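Local structure of pullulanase (Bacillus acidopullulyticus, 2WAN) at residues N608-V611 against N612-V616. The protein hydrolyses the alpha-1,6-glucosidic linkages of pullulan and probably the branch points of starch-type polysaccharides, as a debranching enzyme of the alpha-amylase type. Residues are numbered along the deposited sequence; the frame is centred on the assembly and turned at random.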
ATOM      1  N   ASN A 608       1.979   1.662 -15.299  1.00 11.89           N
ATOM      2  CA  ASN A 608       2.722   1.663 -16.566  1.00 11.72           C
ATOM      3  C   ASN A 608       2.526   2.964 -17.326  1.00 10.88           C
ATOM      4  O   ASN A 608       3.481   3.494 -17.889  1.00 12.50           O
ATOM      5  CB  ASN A 608       2.322   0.486 -17.451  1.00 11.63           C
ATOM      6  CG  ASN A 608       3.109  -0.771 -17.124  1.00 18.66           C
ATOM      7  OD1 ASN A 608       4.226  -0.962 -17.608  1.00 25.05           O
ATOM      8  ND2 ASN A 608       2.531  -1.630 -16.298  1.00 23.29           N
ATOM      9  N   TYR A 609       1.285   3.454 -17.337  1.00 11.08           N
ATOM     10  CA  TYR A 609       0.938   4.685 -18.055  1.00 10.86           C
ATOM     11  C   TYR A 609       1.688   5.873 -17.437  1.00 11.13           C
ATOM     12  O   TYR A 609       2.262   6.696 -18.173  1.00 10.95           O
ATOM     13  CB  TYR A 609      -0.580   4.942 -18.023  1.00 10.59           C
ATOM     14  CG  TYR A 609      -0.952   6.320 -18.527  1.00 10.00           C
ATOM     15  CD1 TYR A 609      -0.837   6.646 -19.894  1.00 13.64           C
ATOM     16  CD2 TYR A 609      -1.402   7.310 -17.650  1.00 12.21           C
ATOM     17  CE1 TYR A 609      -1.188   7.920 -20.364  1.00 10.90           C
ATOM     18  CE2 TYR A 609      -1.740   8.597 -18.108  1.00 14.09           C
ATOM     19  CZ  TYR A 609      -1.630   8.892 -19.468  1.00 10.67           C
ATOM     20  OH  TYR A 609      -1.947  10.156 -19.923  1.00 11.03           O
ATOM     21  N   TRP A 610       1.669   5.984 -16.106  1.00 10.58           N
ATOM     22  CA  TRP A 610       2.373   7.099 -15.463  1.00 11.80           C
ATOM     23  C   TRP A 610       3.885   7.088 -15.743  1.00 11.86           C
ATOM     24  O   TRP A 610       4.497   8.134 -16.008  1.00 10.84           O
ATOM     25  CB  TRP A 610       2.069   7.150 -13.957  1.00 10.46           C
ATOM     26  CG  TRP A 610       0.712   7.753 -13.715  1.00 10.06           C
ATOM     27  CD1 TRP A 610      -0.456   7.076 -13.510  1.00 12.47           C
ATOM     28  CD2 TRP A 610       0.375   9.147 -13.727  1.00  8.44           C
ATOM     29  NE1 TRP A 610      -1.503   7.959 -13.359  1.00 10.15           N
ATOM     30  CE2 TRP A 610      -1.021   9.241 -13.495  1.00  9.37           C
ATOM     31  CE3 TRP A 610       1.120  10.331 -13.908  1.00  8.78           C
ATOM     32  CZ2 TRP A 610      -1.698  10.473 -13.424  1.00  9.65           C
ATOM     33  CZ3 TRP A 610       0.450  11.573 -13.832  1.00  8.57           C
ATOM     34  CH2 TRP A 610      -0.953  11.626 -13.592  1.00 10.42           C
ATOM     35  N   VAL A 611       4.499   5.912 -15.708  1.00 10.29           N
ATOM     36  CA  VAL A 611       5.921   5.834 -16.060  1.00 10.38           C
ATOM     37  C   VAL A 611       6.146   6.166 -17.543  1.00 11.21           C
ATOM     38  O   VAL A 611       7.028   6.948 -17.891  1.00 11.07           O
ATOM     39  CB  VAL A 611       6.495   4.440 -15.729  1.00  9.94           C
ATOM     40  CG1 VAL A 611       7.894   4.272 -16.367  1.00 12.34           C
ATOM     41  CG2 VAL A 611       6.544   4.259 -14.182  1.00  8.99           C
ATOM     42  N   ASN A 612       5.358   5.555 -18.425  1.00 10.96           N
ATOM     43  CA  ASN A 612       5.585   5.738 -19.861  1.00 13.16           C
ATOM     44  C   ASN A 612       5.273   7.158 -20.348  1.00 13.55           C
ATOM     45  O   ASN A 612       6.071   7.753 -21.079  1.00 13.48           O
ATOM     46  CB  ASN A 612       4.801   4.704 -20.664  1.00 12.92           C
ATOM     47  CG  ASN A 612       5.387   3.288 -20.561  1.00 23.10           C
ATOM     48  OD1 ASN A 612       6.611   3.083 -20.458  1.00 23.88           O
ATOM     49  ND2 ASN A 612       4.498   2.296 -20.599  1.00 23.85           N
ATOM     50  N   GLU A 613       4.138   7.718 -19.919  1.00  9.15           N
ATOM     51  CA  GLU A 613       3.710   9.026 -20.421  1.00 10.54           C
ATOM     52  C   GLU A 613       4.370  10.205 -19.702  1.00  8.07           C
ATOM     53  O   GLU A 613       4.720  11.232 -20.341  1.00 10.41           O
ATOM     54  CB  GLU A 613       2.175   9.150 -20.338  1.00  7.48           C
ATOM     55  CG  GLU A 613       1.585  10.407 -20.929  1.00 10.32           C
ATOM     56  CD  GLU A 613       1.774  10.511 -22.453  1.00 13.24           C
ATOM     57  OE1 GLU A 613       1.850   9.451 -23.129  1.00 13.59           O
ATOM     58  OE2 GLU A 613       1.845  11.651 -22.957  1.00 13.37           O
ATOM     59  N   TYR A 614       4.533  10.073 -18.379  1.00  9.32           N
ATOM     60  CA  TYR A 614       5.051  11.179 -17.556  1.00  9.72           C
ATOM     61  C   TYR A 614       6.499  11.021 -17.089  1.00  8.52           C
ATOM     62  O   TYR A 614       7.049  11.957 -16.547  1.00 10.45           O
ATOM     63  CB  TYR A 614       4.134  11.460 -16.348  1.00  8.20           C
ATOM     64  CG  TYR A 614       2.756  12.006 -16.715  1.00 11.59           C
ATOM     65  CD1 TYR A 614       2.477  13.388 -16.653  1.00  9.45           C
ATOM     66  CD2 TYR A 614       1.730  11.143 -17.121  1.00 10.51           C
ATOM     67  CE1 TYR A 614       1.209  13.886 -16.999  1.00  9.27           C
ATOM     68  CE2 TYR A 614       0.461  11.633 -17.457  1.00 10.29           C
ATOM     69  CZ  TYR A 614       0.220  13.003 -17.391  1.00  8.15           C
ATOM     70  OH  TYR A 614      -1.027  13.471 -17.694  1.00 10.52           O
ATOM     71  N   HIS A 615       7.118   9.869 -17.332  1.00 11.26           N
ATOM     72  CA  HIS A 615       8.554   9.658 -17.016  1.00 10.64           C
ATOM     73  C   HIS A 615       8.795   9.735 -15.499  1.00 10.72           C
ATOM     74  O   HIS A 615       9.840  10.200 -15.044  1.00 11.23           O
ATOM     75  CB  HIS A 615       9.505  10.622 -17.756  1.00 11.51           C
ATOM     76  CG  HIS A 615       9.346  10.645 -19.256  1.00 12.02           C
ATOM     77  ND1 HIS A 615      10.052  11.519 -20.053  1.00 17.17           N
ATOM     78  CD2 HIS A 615       8.538   9.944 -20.095  1.00 14.50           C
ATOM     79  CE1 HIS A 615       9.711  11.342 -21.320  1.00 13.72           C
ATOM     80  NE2 HIS A 615       8.795  10.398 -21.374  1.00 17.45           N
ATOM     81  N   VAL A 616       7.807   9.286 -14.739  1.00 10.34           N
ATOM     82  CA  VAL A 616       8.000   9.240 -13.290  0.50  9.14           C
ATOM     83  C   VAL A 616       8.928   8.085 -12.931  1.00 11.60           C
ATOM     84  O   VAL A 616       9.056   7.088 -13.667  1.00 12.72           O
ATOM     85  CB  VAL A 616       6.684   9.257 -12.470  0.50  8.70           C
ATOM     86  CG1 VAL A 616       5.937  10.599 -12.677  0.50  2.54           C
ATOM     87  CG2 VAL A 616       5.801   8.040 -12.795  0.50  7.75           C
TER
HETATM   88  O   HOH W   1       4.539  -0.517 -20.529  1.00 34.95           O
HETATM   89  O   HOH W   2      -3.228  11.829 -18.208  1.00  9.24           O
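W610 and Y614, one helical turn apart, stack at the C-terminal end of helix 597-614, which leads through H615 and V616 into strand 618-621 of the catalytic (beta/alpha)8 barrel. The evidence for an offset stack is direct: the six-membered ring of W610 and the Y614 ring have planes inclined by 28°. Contact is closest where W610 CE3 lies 3.4 Å from Y614 CD2, and W610 CZ3 sits over the centre of the Y614 ring. Both side chains have CG beside the backbone N, which lets them run side by side in the same direction. On its polar edge W610 NE1 bonds Y514 O, while the W610 side chain also touches L534 of helix 529-543 and M550 of strand 547-552.

Y609 completes the aromatic cluster, but its ring meets that of Y614 obliquely. A water receives hydrogen bonds from both hydroxyls, Y609 OH and Y614 OH, and so ties the two phenols together. Over one face of Y609 lies E613 CB, a CH-pi contact 4.0 Å from the ring centroid; E613 OE2 forms a salt bridge with K535.

N612 folds back on the preceding turn: its N donates to N608 O at 2.8 Å, and its ND2 gives a 2.8 Å bond to a second water, which in turn donates to N608 OD1.

V611 joins the turn beyond the helix, its CG2 standing 4.1 Å from CG2 of V616 and 3.8 Å from V616 O. Here the backbone bonding changes character, for H615 N reaches V611 O at only 131°, from above the carbonyl plane. H615 then has positive phi, ending the helix. Its CA adds a CA-H...O contact to that same carbonyl, 3.2 Å from V611 O.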